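Local atomic coordinates of aspartate aminotransferase, mitochondrial (Trypanosoma brucei brucei, PDB entry 4W5K), a protein that probably exchanges amino groups between L-aspartate and 2-oxoglutarate, working as a homodimer with pyridoxal 5'-phosphate as cofactor. Residues V37-D41 with Q312-I317; G67-F71 with A290-S294; R105-L110 with L277-M281; R321-V325 with I340-M346. The protein carries 1 engineered substitution. One frame throughout, in Å; residues are numbered along the deposited sequence. Where two conformers were deposited one is given.

Interaction 1 of 4, residues V37-D41 with Q312-I317; sequences VYRDD and QMSSRI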
loop_
_atom_site.group_PDB
_atom_site.type_symbol
_atom_site.label_atom_id
_atom_site.label_comp_id
_atom_site.label_asym_id
_atom_site.label_seq_id
_atom_site.Cartn_x
_atom_site.Cartn_y
_atom_site.Cartn_z
ATOM N N VAL A 37 -16.172 7.944 7.576
ATOM C CA VAL A 37 -15.374 7.645 8.764
ATOM C C VAL A 37 -16.112 8.012 10.063
ATOM O O VAL A 37 -17.067 8.799 10.055
ATOM C CB VAL A 37 -14.006 8.393 8.739
ATOM C CG1 VAL A 37 -13.086 7.796 7.675
ATOM C CG2 VAL A 37 -14.195 9.870 8.477
ATOM N N TYR A 38 -15.675 7.434 11.178
ATOM C CA TYR A 38 -16.297 7.755 12.462
ATOM C C TYR A 38 -16.012 9.199 12.885
ATOM O O TYR A 38 -14.947 9.770 12.581
ATOM C CB TYR A 38 -15.813 6.785 13.566
ATOM C CG TYR A 38 -16.507 7.018 14.905
ATOM C CD1 TYR A 38 -17.831 6.604 15.105
ATOM C CD2 TYR A 38 -15.849 7.645 15.955
ATOM C CE1 TYR A 38 -18.479 6.838 16.322
ATOM C CE2 TYR A 38 -16.491 7.874 17.185
ATOM C CZ TYR A 38 -17.802 7.461 17.353
ATOM O OH TYR A 38 -18.437 7.705 18.563
ATOM N N ARG A 39 -16.969 9.771 13.610
ATOM C CA ARG A 39 -16.831 11.070 14.276
ATOM C C ARG A 39 -17.413 10.948 15.690
ATOM O O ARG A 39 -18.334 10.163 15.894
ATOM C CB ARG A 39 -17.587 12.168 13.514
ATOM C CG ARG A 39 -17.017 12.481 12.154
ATOM C CD ARG A 39 -15.743 13.251 12.346
ATOM N NE ARG A 39 -15.128 13.727 11.114
ATOM C CZ ARG A 39 -14.102 13.131 10.503
ATOM N NH1 ARG A 39 -13.584 12.011 10.986
ATOM N NH2 ARG A 39 -13.587 13.678 9.414
ATOM N N ASP A 40 -16.870 11.693 16.649
ATOM C CA ASP A 40 -17.440 11.711 18.006
ATOM C C ASP A 40 -18.646 12.637 18.028
ATOM O O ASP A 40 -19.033 13.170 16.990
ATOM C CB ASP A 40 -16.375 12.110 19.053
ATOM C CG ASP A 40 -15.853 13.530 18.893
ATOM O OD1 ASP A 40 -16.456 14.359 18.182
ATOM O OD2 ASP A 40 -14.794 13.821 19.495
ATOM N N ASP A 41 -19.243 12.826 19.207
ATOM C CA ASP A 41 -20.422 13.684 19.348
ATOM C C ASP A 41 -20.189 15.166 19.046
ATOM O O ASP A 41 -21.148 15.914 18.864
ATOM C CB ASP A 41 -20.984 13.558 20.764
ATOM C CG ASP A 41 -22.384 14.128 20.883
ATOM O OD1 ASP A 41 -23.286 13.643 20.166
ATOM O OD2 ASP A 41 -22.564 15.086 21.677
ATOM N N GLN A 312 -17.870 2.382 23.258
ATOM C CA GLN A 312 -18.240 3.793 23.188
ATOM C C GLN A 312 -18.650 4.185 21.766
ATOM O O GLN A 312 -19.668 4.854 21.597
ATOM C CB GLN A 312 -17.094 4.706 23.661
ATOM C CG GLN A 312 -16.786 4.611 25.131
ATOM C CD GLN A 312 -15.517 5.366 25.542
ATOM O OE1 GLN A 312 -14.636 5.659 24.724
ATOM N NE2 GLN A 312 -15.417 5.664 26.822
ATOM N N MET A 313 -17.862 3.783 20.763
ATOM C CA MET A 313 -18.182 4.098 19.369
ATOM C C MET A 313 -19.502 3.436 18.926
ATOM O O MET A 313 -20.396 4.100 18.378
ATOM C CB MET A 313 -17.030 3.671 18.440
ATOM C CG MET A 313 -15.808 4.549 18.607
ATOM S SD MET A 313 -14.503 4.074 17.415
ATOM C CE MET A 313 -14.044 2.471 18.069
ATOM N N SER A 314 -19.628 2.141 19.192
ATOM C CA SER A 314 -20.799 1.387 18.718
ATOM C C SER A 314 -22.058 1.878 19.427
ATOM O O SER A 314 -23.108 1.996 18.801
ATOM C CB SER A 314 -20.609 -0.124 18.916
ATOM O OG SER A 314 -20.566 -0.474 20.293
ATOM N N SER A 315 -21.955 2.191 20.717
ATOM C CA SER A 315 -23.096 2.702 21.474
ATOM C C SER A 315 -23.543 4.067 20.971
ATOM O O SER A 315 -24.749 4.378 20.946
ATOM C CB SER A 315 -22.765 2.790 22.967
ATOM O OG SER A 315 -22.708 1.505 23.556
ATOM N N ARG A 316 -22.584 4.909 20.580
ATOM C CA ARG A 316 -22.970 6.248 20.112
ATOM C C ARG A 316 -23.737 6.152 18.802
ATOM O O ARG A 316 -24.735 6.840 18.611
ATOM C CB ARG A 316 -21.769 7.192 19.916
ATOM C CG ARG A 316 -22.231 8.647 19.730
ATOM C CD ARG A 316 -21.097 9.617 19.363
ATOM N NE ARG A 316 -20.777 9.595 17.933
ATOM C CZ ARG A 316 -21.528 10.145 16.981
ATOM N NH1 ARG A 316 -21.138 10.092 15.717
ATOM N NH2 ARG A 316 -22.686 10.753 17.287
ATOM N N ILE A 317 -23.268 5.291 17.909
ATOM C CA ILE A 317 -23.930 5.072 16.633
ATOM C C ILE A 317 -25.327 4.481 16.838
ATOM O O ILE A 317 -26.299 4.931 16.229
ATOM C CB ILE A 317 -23.110 4.132 15.723
ATOM C CG1 ILE A 317 -21.770 4.773 15.352
ATOM C CG2 ILE A 317 -23.880 3.774 14.454
ATOM C CD1 ILE A 317 -21.899 6.119 14.646
HETATM O O HOH W 1 -24.374 11.221 19.465
#
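In this PLP-dependent aminotransferase, residues 37-41 belong to the loop between strand 31-32 and helix 49-52 and run irregular, mostly extended, past residues 312-317 of the long helix 300-331. The CA atoms approach no closer than 7.8 Å (Asp40 to Met313) and 7.9 Å (Asp41 to Arg316), so long side chains must span the gap. Tyr38 points at the helix with a t chi1 and lays one ring face against Met313: Met313 CG lies 3.7 Å from Tyr38 CE2, and Met313 SD is 4.3 Å from the ring centroid, a Met-aromatic contact. Ile317 CD1 meets the ring edge, 3.9 Å from Tyr38 CE1. Arg316 supplies the polar half. Its NE donates to Tyr38 OH (3.1 Å) and its NH1 to the carbonyl Arg39 O (2.8 Å). A water joins Arg316 NH2 (2.8 Å) to Asp41 OD1 (2.7 Å), a carboxylate also bonded to Ser381; Arg316 NH2 in addition reaches Leu379 O. The Arg39 side chain turns away to a salt bridge with Asp61 of the second subunit. With the Tyr38 side chain about 11 Å from the bound pyridoxal phosphate, one arginine thus satisfies a phenol oxygen and a loop carbonyl together, joining an irregular loop to a helix.

Interaction 2 of 4, residues G67-F71 with A290-S294; sequences GIASF and AWVVS
The start of one helix, with the two loop residues before it, meets a fully helical segment at close range, the CA atoms of Phe71 and Ser294 standing only 4.6 Å apart. Gly67 has phi/psi of 108/170, where a CB would collide with the preceding carbonyl oxygen; Ile68 (-60/122) takes the N-cap position, its N bonded to Gln96 OE1, and a helix runs on from Ala69. In residues 290-294, Ser294 N bonds to Ala290 O at 3.0 Å. Ile68 adopts the mt rotamer, which carries its CD1 to 3.8 Å from Ala290 CB and 3.5 Å from Trp291 CD1; the CA-to-CB bond of Trp291 points away, but its indole (chi1 -80°, chi2 -21°) swings back toward Ile68. In this aminotransferase the contact sets the start of helix 69-80 against helix 287-297 beside strand 92-97, whose Gln96 touches both Phe71 and Ala290. Phe71 has chi1 164° and chi2 79°, so that Ala290 CB sits over one ring face, 4.1 Å from the centroid in a CH-pi contact, while Val293 CG1 (chi1 t) approaches the ring edge, 3.8 Å from Phe71 CE1. Ser70 (p) and Ser294 (t) turn their hydroxyls together, Ser70 OG to Ser294 OG measuring 2.9 Å in a hydrogen bond that either serine could donate.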
loop_
_atom_site.group_PDB
_atom_site.type_symbol
_atom_site.label_atom_id
_atom_site.label_comp_id
_atom_site.label_asym_id
_atom_site.label_seq_id
_atom_site.Cartn_x
_atom_site.Cartn_y
_atom_site.Cartn_z
ATOM N N GLY A 67 4.203 -9.019 6.110
ATOM C CA GLY A 67 3.846 -8.136 7.215
ATOM C C GLY A 67 4.623 -8.418 8.473
ATOM O O GLY A 67 5.374 -9.412 8.558
ATOM N N ILE A 68 4.488 -7.519 9.452
ATOM C CA ILE A 68 5.061 -7.755 10.760
ATOM C C ILE A 68 4.447 -9.028 11.357
ATOM O O ILE A 68 3.214 -9.118 11.522
ATOM C CB ILE A 68 4.821 -6.549 11.711
ATOM C CG1 ILE A 68 5.470 -5.282 11.120
ATOM C CG2 ILE A 68 5.362 -6.863 13.097
ATOM C CD1 ILE A 68 5.405 -4.090 12.046
ATOM N N ALA A 69 5.289 -9.999 11.694
ATOM C CA ALA A 69 4.821 -11.337 12.071
ATOM C C ALA A 69 3.916 -11.326 13.305
ATOM O O ALA A 69 2.902 -12.038 13.342
ATOM C CB ALA A 69 6.003 -12.259 12.316
ATOM N N SER A 70 4.269 -10.530 14.310
ATOM C CA SER A 70 3.446 -10.477 15.525
ATOM C C SER A 70 2.079 -9.865 15.229
ATOM O O SER A 70 1.066 -10.282 15.804
ATOM C CB SER A 70 4.140 -9.697 16.635
ATOM O OG SER A 70 4.349 -8.342 16.287
ATOM N N PHE A 71 2.048 -8.869 14.355
ATOM C CA PHE A 71 0.763 -8.280 13.937
ATOM C C PHE A 71 -0.112 -9.335 13.267
ATOM O O PHE A 71 -1.308 -9.459 13.548
ATOM C CB PHE A 71 0.988 -7.102 12.974
ATOM C CG PHE A 71 -0.233 -6.697 12.208
ATOM C CD1 PHE A 71 -1.221 -5.911 12.809
ATOM C CD2 PHE A 71 -0.423 -7.128 10.900
ATOM C CE1 PHE A 71 -2.363 -5.541 12.089
ATOM C CE2 PHE A 71 -1.553 -6.775 10.177
ATOM C CZ PHE A 71 -2.547 -5.984 10.783
ATOM N N ALA A 290 0.429 -1.626 11.838
ATOM C CA ALA A 290 0.793 -2.933 12.373
ATOM C C ALA A 290 1.454 -2.827 13.739
ATOM O O ALA A 290 1.187 -3.638 14.622
ATOM C CB ALA A 290 1.716 -3.683 11.374
ATOM N N TRP A 291 2.301 -1.816 13.927
ATOM C CA TRP A 291 2.896 -1.554 15.223
ATOM C C TRP A 291 1.837 -1.319 16.292
ATOM O O TRP A 291 1.878 -1.889 17.384
ATOM C CB TRP A 291 3.773 -0.310 15.165
ATOM C CG TRP A 291 5.135 -0.488 14.601
ATOM C CD1 TRP A 291 5.853 -1.647 14.477
ATOM C CD2 TRP A 291 5.959 0.567 14.098
ATOM N NE1 TRP A 291 7.105 -1.358 13.931
ATOM C CE2 TRP A 291 7.180 -0.007 13.692
ATOM C CE3 TRP A 291 5.777 1.949 13.957
ATOM C CZ2 TRP A 291 8.221 0.756 13.136
ATOM C CZ3 TRP A 291 6.812 2.706 13.416
ATOM C CH2 TRP A 291 8.014 2.105 13.014
ATOM N N VAL A 292 0.885 -0.467 15.942
ATOM C CA VAL A 292 -0.164 -0.034 16.870
ATOM C C VAL A 292 -1.068 -1.201 17.265
ATOM O O VAL A 292 -1.333 -1.412 18.453
ATOM C CB VAL A 292 -1.018 1.082 16.252
ATOM C CG1 VAL A 292 -2.327 1.289 17.076
ATOM C CG2 VAL A 292 -0.223 2.370 16.178
ATOM N N VAL A 293 -1.510 -1.970 16.266
ATOM C CA VAL A 293 -2.459 -3.056 16.540
ATOM C C VAL A 293 -1.736 -4.156 17.324
ATOM O O VAL A 293 -2.264 -4.670 18.308
ATOM C CB VAL A 293 -3.082 -3.573 15.247
ATOM C CG1 VAL A 293 -3.863 -4.871 15.480
ATOM C CG2 VAL A 293 -4.036 -2.511 14.676
ATOM N N SER A 294 -0.500 -4.468 16.932
ATOM C CA SER A 294 0.249 -5.513 17.627
ATOM C C SER A 294 0.518 -5.136 19.094
ATOM O O SER A 294 0.397 -5.973 20.009
ATOM C CB SER A 294 1.557 -5.805 16.872
ATOM O OG SER A 294 2.345 -6.750 17.575
#

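Interaction 3 of 4, residues R105-L110 with L277-M281; sequences RIGGDL and LIRPM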
loop_
_atom_site.group_PDB
_atom_site.type_symbol
_atom_site.label_atom_id
_atom_site.label_comp_id
_atom_site.label_asym_id
_atom_site.label_seq_id
_atom_site.Cartn_x
_atom_site.Cartn_y
_atom_site.Cartn_z
ATOM N N ARG A 105 -8.360 -7.236 -2.628
ATOM C CA ARG A 105 -7.648 -7.301 -3.907
ATOM C C ARG A 105 -6.642 -8.460 -3.956
ATOM O O ARG A 105 -6.640 -9.253 -4.926
ATOM C CB ARG A 105 -6.915 -5.977 -4.189
ATOM C CG ARG A 105 -5.970 -5.993 -5.416
ATOM C CD ARG A 105 -6.704 -6.329 -6.718
ATOM N NE ARG A 105 -5.771 -6.319 -7.851
ATOM C CZ ARG A 105 -5.480 -5.246 -8.593
ATOM N NH1 ARG A 105 -6.055 -4.077 -8.321
ATOM N NH2 ARG A 105 -4.620 -5.353 -9.616
ATOM N N ILE A 106 -5.774 -8.548 -2.946
ATOM C CA ILE A 106 -4.775 -9.627 -2.921
ATOM C C ILE A 106 -5.485 -10.992 -2.830
ATOM O O ILE A 106 -5.111 -11.925 -3.524
ATOM C CB ILE A 106 -3.776 -9.460 -1.771
ATOM C CG1 ILE A 106 -2.895 -8.222 -2.022
ATOM C CG2 ILE A 106 -2.905 -10.699 -1.627
ATOM C CD1 ILE A 106 -1.971 -8.309 -3.232
ATOM N N GLY A 107 -6.513 -11.092 -1.988
ATOM C CA GLY A 107 -7.312 -12.321 -1.943
ATOM C C GLY A 107 -7.920 -12.661 -3.273
ATOM O O GLY A 107 -7.891 -13.834 -3.700
ATOM N N GLY A 108 -8.552 -11.676 -3.919
ATOM C CA GLY A 108 -9.113 -11.886 -5.248
ATOM C C GLY A 108 -8.078 -12.362 -6.262
ATOM O O GLY A 108 -8.334 -13.263 -7.078
ATOM N N ASP A 109 -6.879 -11.771 -6.200
ATOM C CA ASP A 109 -5.792 -12.173 -7.087
ATOM C C ASP A 109 -5.266 -13.579 -6.773
ATOM O O ASP A 109 -4.638 -14.217 -7.635
ATOM C CB ASP A 109 -4.621 -11.160 -7.006
ATOM C CG ASP A 109 -4.849 -9.913 -7.877
ATOM O OD1 ASP A 109 -5.526 -10.022 -8.912
ATOM O OD2 ASP A 109 -4.312 -8.823 -7.548
ATOM N N LEU A 110 -5.491 -14.050 -5.551
ATOM C CA LEU A 110 -5.038 -15.371 -5.126
ATOM C C LEU A 110 -6.044 -16.484 -5.498
ATOM O O LEU A 110 -5.671 -17.651 -5.533
ATOM C CB LEU A 110 -4.811 -15.407 -3.614
ATOM C CG LEU A 110 -4.104 -16.665 -3.111
ATOM C CD1 LEU A 110 -2.665 -16.725 -3.656
ATOM C CD2 LEU A 110 -4.138 -16.695 -1.587
ATOM N N LEU A 277 2.389 -12.120 -5.039
ATOM C CA LEU A 277 1.414 -11.103 -5.433
ATOM C C LEU A 277 1.755 -9.742 -4.836
ATOM O O LEU A 277 1.609 -8.709 -5.485
ATOM C CB LEU A 277 -0.000 -11.491 -4.988
ATOM C CG LEU A 277 -0.631 -12.667 -5.756
ATOM C CD1 LEU A 277 -1.908 -13.146 -5.075
ATOM C CD2 LEU A 277 -0.919 -12.235 -7.197
ATOM N N ILE A 278 2.183 -9.761 -3.585
ATOM C CA ILE A 278 2.509 -8.526 -2.855
ATOM C C ILE A 278 3.759 -7.833 -3.419
ATOM O O ILE A 278 3.751 -6.631 -3.651
ATOM C CB ILE A 278 2.734 -8.814 -1.377
ATOM C CG1 ILE A 278 1.418 -9.258 -0.708
ATOM C CG2 ILE A 278 3.308 -7.558 -0.646
ATOM C CD1 ILE A 278 1.658 -10.118 0.509
ATOM N N ARG A 279 4.831 -8.594 -3.613
ATOM C CA ARG A 279 6.105 -7.977 -3.947
ATOM C C ARG A 279 6.047 -7.092 -5.214
ATOM O O ARG A 279 6.519 -5.950 -5.175
ATOM C CB ARG A 279 7.192 -9.042 -4.085
ATOM C CG ARG A 279 8.554 -8.449 -4.268
ATOM C CD ARG A 279 9.657 -9.504 -4.220
ATOM N NE ARG A 279 9.710 -10.199 -2.931
ATOM C CZ ARG A 279 9.266 -11.439 -2.730
ATOM N NH1 ARG A 279 8.741 -12.129 -3.739
ATOM N NH2 ARG A 279 9.356 -11.998 -1.528
ATOM N N PRO A 280 5.428 -7.579 -6.317
ATOM C CA PRO A 280 5.344 -6.721 -7.506
ATOM C C PRO A 280 4.164 -5.737 -7.499
ATOM O O PRO A 280 3.956 -5.058 -8.500
ATOM C CB PRO A 280 5.196 -7.736 -8.646
ATOM C CG PRO A 280 4.376 -8.829 -8.008
ATOM C CD PRO A 280 4.961 -8.955 -6.616
ATOM N N MET A 281 3.443 -5.628 -6.388
ATOM C CA MET A 281 2.419 -4.592 -6.264
ATOM C C MET A 281 2.916 -3.403 -5.403
ATOM O O MET A 281 2.787 -2.257 -5.819
ATOM C CB MET A 281 1.139 -5.156 -5.668
ATOM C CG MET A 281 -0.024 -4.218 -5.867
ATOM S SD MET A 281 -1.573 -4.867 -5.188
ATOM C CE MET A 281 -1.840 -6.225 -6.336
#
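Leu277, Ile106 and Met281 carry this buried crossing of two helices, whose short axes pass 11.2 Å apart with their directions at 124°. The CA-to-CB bond of Leu277 points toward the other helix, and its CD1 slots among backbone atoms, 3.8 Å from Ile106 O and 3.7 Å from Leu110 N, while also meeting Leu110 CD1 at 3.9 Å. Ile106, whose CA-to-CB bond runs sideways, brings its CD1 in among the partner's side chains, 4.1 Å from Leu277 CB, 4.3 Å from Ile278 CG1 and 3.7 Å from Met281 CE. In this PLP-dependent aminotransferase fold, helix 99-110 begins with cofactor-binding residues Gly100 and Thr101, and helix 264-282 packs on its C-terminal half, 105-110. Met281, past the kink at Pro280, places its CE over one face of the Arg105 guanidinium (4.2 Å from Arg105 NE) and 3.8 Å from Asp109 OD2, next to the salt bridge of Arg105 NE with Asp109 OD2 at 2.9 Å. Arg105 NH1 reaches Pro280 O of the second subunit, and Met281 packs on Met281 of that subunit.

Interaction 4 of 4, residues R321-V325 with I340-M346; sequences RKRLV and IERQVGM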
loop_
_atom_site.group_PDB
_atom_site.type_symbol
_atom_site.label_atom_id
_atom_site.label_comp_id
_atom_site.label_asym_id
_atom_site.label_seq_id
_atom_site.Cartn_x
_atom_site.Cartn_y
_atom_site.Cartn_z
ATOM N N ARG A 321 -29.003 6.571 16.077
ATOM C CA ARG A 321 -30.073 5.932 15.282
ATOM C C ARG A 321 -31.404 5.950 16.047
ATOM O O ARG A 321 -32.469 6.354 15.507
ATOM C CB ARG A 321 -29.691 4.485 14.911
ATOM C CG ARG A 321 -28.623 4.363 13.812
ATOM C CD ARG A 321 -28.206 2.911 13.630
ATOM N NE ARG A 321 -27.367 2.670 12.463
ATOM C CZ ARG A 321 -27.828 2.512 11.224
ATOM N NH1 ARG A 321 -29.133 2.610 10.987
ATOM N NH2 ARG A 321 -26.994 2.244 10.217
ATOM N N LYS A 322 -31.349 5.529 17.312
ATOM C CA LYS A 322 -32.550 5.455 18.146
ATOM C C LYS A 322 -33.147 6.845 18.365
ATOM O O LYS A 322 -34.373 7.029 18.365
ATOM C CB LYS A 322 -32.209 4.778 19.484
ATOM C CG LYS A 322 -33.342 4.706 20.510
ATOM C CD LYS A 322 -32.948 3.784 21.652
ATOM C CE LYS A 322 -34.070 3.622 22.669
ATOM N NZ LYS A 322 -33.686 4.210 23.981
ATOM N N ARG A 323 -32.268 7.828 18.560
ATOM C CA ARG A 323 -32.694 9.214 18.763
ATOM C C ARG A 323 -33.328 9.802 17.500
ATOM O O ARG A 323 -34.329 10.525 17.593
ATOM C CB ARG A 323 -31.502 10.075 19.201
ATOM C CG ARG A 323 -31.818 11.570 19.346
ATOM C CD ARG A 323 -32.310 11.910 20.729
ATOM N NE ARG A 323 -32.615 13.336 20.868
ATOM C CZ ARG A 323 -31.718 14.270 21.177
ATOM N NH1 ARG A 323 -30.451 13.935 21.373
ATOM N NH2 ARG A 323 -32.088 15.543 21.294
ATOM N N LEU A 324 -32.754 9.500 16.330
ATOM C CA LEU A 324 -33.356 9.924 15.056
ATOM C C LEU A 324 -34.810 9.439 14.959
ATOM O O LEU A 324 -35.746 10.201 14.642
ATOM C CB LEU A 324 -32.557 9.387 13.868
ATOM C CG LEU A 324 -32.981 9.860 12.473
ATOM C CD1 LEU A 324 -32.877 11.365 12.397
ATOM C CD2 LEU A 324 -32.100 9.235 11.389
ATOM N N VAL A 325 -35.011 8.167 15.267
ATOM C CA VAL A 325 -36.358 7.604 15.182
ATOM C C VAL A 325 -37.322 8.242 16.189
ATOM O O VAL A 325 -38.468 8.572 15.852
ATOM C CB VAL A 325 -36.329 6.087 15.383
ATOM C CG1 VAL A 325 -37.742 5.528 15.408
ATOM C CG2 VAL A 325 -35.500 5.447 14.264
ATOM N N ILE A 340 -34.266 2.145 10.825
ATOM C CA ILE A 340 -33.086 2.922 11.263
ATOM C C ILE A 340 -32.461 2.327 12.544
ATOM O O ILE A 340 -31.235 2.391 12.730
ATOM C CB ILE A 340 -33.448 4.417 11.495
ATOM C CG1 ILE A 340 -33.993 5.051 10.210
ATOM C CG2 ILE A 340 -32.237 5.222 12.016
ATOM C CD1 ILE A 340 -32.975 5.142 9.077
ATOM N N GLU A 341 -33.305 1.755 13.418
ATOM C CA GLU A 341 -32.832 1.092 14.645
ATOM C C GLU A 341 -32.444 -0.368 14.422
ATOM O O GLU A 341 -31.619 -0.900 15.151
ATOM C CB GLU A 341 -33.898 1.186 15.750
ATOM C CG GLU A 341 -33.874 2.482 16.502
ATOM C CD GLU A 341 -34.817 2.471 17.712
ATOM O OE1 GLU A 341 -35.948 2.984 17.583
ATOM O OE2 GLU A 341 -34.420 1.938 18.777
ATOM N N ARG A 342 -33.040 -1.013 13.420
ATOM C CA ARG A 342 -32.773 -2.418 13.132
ATOM C C ARG A 342 -31.427 -2.550 12.437
ATOM O O ARG A 342 -30.674 -3.512 12.654
ATOM C CB ARG A 342 -33.866 -3.022 12.249
ATOM C CG ARG A 342 -33.775 -4.529 12.156
ATOM C CD ARG A 342 -34.958 -5.127 11.390
ATOM N NE ARG A 342 -36.222 -4.530 11.828
ATOM C CZ ARG A 342 -36.940 -3.654 11.118
ATOM N NH1 ARG A 342 -36.548 -3.261 9.902
ATOM N NH2 ARG A 342 -38.071 -3.175 11.627
ATOM N N GLN A 343 -31.137 -1.562 11.601
ATOM C CA GLN A 343 -29.832 -1.502 10.909
ATOM C C GLN A 343 -28.666 -1.300 11.887
ATOM O O GLN A 343 -28.826 -0.727 12.968
ATOM C CB GLN A 343 -29.869 -0.375 9.878
ATOM C CG GLN A 343 -30.692 -0.639 8.635
ATOM C CD GLN A 343 -30.994 0.649 7.897
ATOM O OE1 GLN A 343 -30.457 1.702 8.243
ATOM N NE2 GLN A 343 -31.858 0.582 6.888
ATOM N N VAL A 344 -27.474 -1.754 11.477
ATOM C CA VAL A 344 -26.283 -1.746 12.325
ATOM C C VAL A 344 -25.121 -1.014 11.642
ATOM O O VAL A 344 -24.817 -1.269 10.484
ATOM C CB VAL A 344 -25.852 -3.204 12.663
ATOM C CG1 VAL A 344 -24.528 -3.252 13.432
ATOM C CG2 VAL A 344 -26.967 -3.927 13.421
ATOM N N GLY A 345 -24.485 -0.102 12.380
ATOM C CA GLY A 345 -23.258 0.519 11.903
ATOM C C GLY A 345 -23.438 1.933 11.382
ATOM O O GLY A 345 -24.530 2.534 11.499
ATOM N N MET A 346 -22.368 2.454 10.777
ATOM C CA MET A 346 -22.309 3.862 10.388
ATOM C C MET A 346 -23.171 4.238 9.202
ATOM O O MET A 346 -23.484 5.405 9.028
ATOM C CB MET A 346 -20.865 4.257 10.046
ATOM C CG MET A 346 -20.022 4.538 11.226
ATOM S SD MET A 346 -18.491 5.286 10.633
ATOM C CE MET A 346 -17.558 3.861 10.038
HETATM O O HOH W 2 -36.473 5.196 19.038
#
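Arg321 lays its guanidinium across the loop that leaves helix 338-342, with Val344 N and Gln343 O over one of its faces, and it is the residue most buried by the contact. Two carbonyl oxygens meet it near the plane: Arg321 NE and NH2 both donate to Gly345 O, at 3.0 and 2.8 Å, and Arg321 NH1 donates to Ile340 O at 2.7 Å. Arg321 NH1 also has a side-chain acceptor, Gln343 OE1, at 3.2 Å. The same side-chain amide donates in turn, from Gln343 NE2 to Tyr349 O. Gly345 adopts phi/psi of 103/-171, angles at which a CB would strike the preceding carbonyl oxygen, so the absence of a side chain is what lets the chain turn here. Away from the arginine the contact becomes apolar: Val325 CG2 touches Ile340 CB at 3.6 Å, and Leu324 CD2 lies 4.1 Å from Ile340 CG2. At the solvent side, where the CA atoms of Lys322 and Glu341 come within 5.6 Å, Glu341 OE2 rests 3.4 Å from Lys322 CG, and a water bridges Lys322 O (2.9 Å) and Glu341 OE1 (2.7 Å). One arginine side chain thus bonds oxygens of the last turn of helix 338-342 and of the loop after it. That loop leads to Met346, whose side chain lies about 7 Å from the bound cofactor and about 4 Å from that of Tyr212, a cofactor-binding residue of this aminotransferase.

Following the chain from the N terminus, residues 37-41, 67-71 and 105-110 open interactions 1, 2 and 3 in turn. The loops close in reverse order, at 277-281, 290-294 and 312-317, so the three are nested, none crossing another. Interaction 4 follows in series and closes only a short excursion. Interaction 1 joins the loop after strand 31-32 to helix 300-331, interaction 2 helix 69-80 to helix 287-297, interaction 3 helix 99-110 to helix 264-282, and interaction 4 helix 300-331 to helix 338-342 and the loop that follows. Interactions 1 and 4 thus share a helix, and they touch. Interactions 1 and 3 lie on opposite sides of the chain's centre, yet both also meet the second subunit.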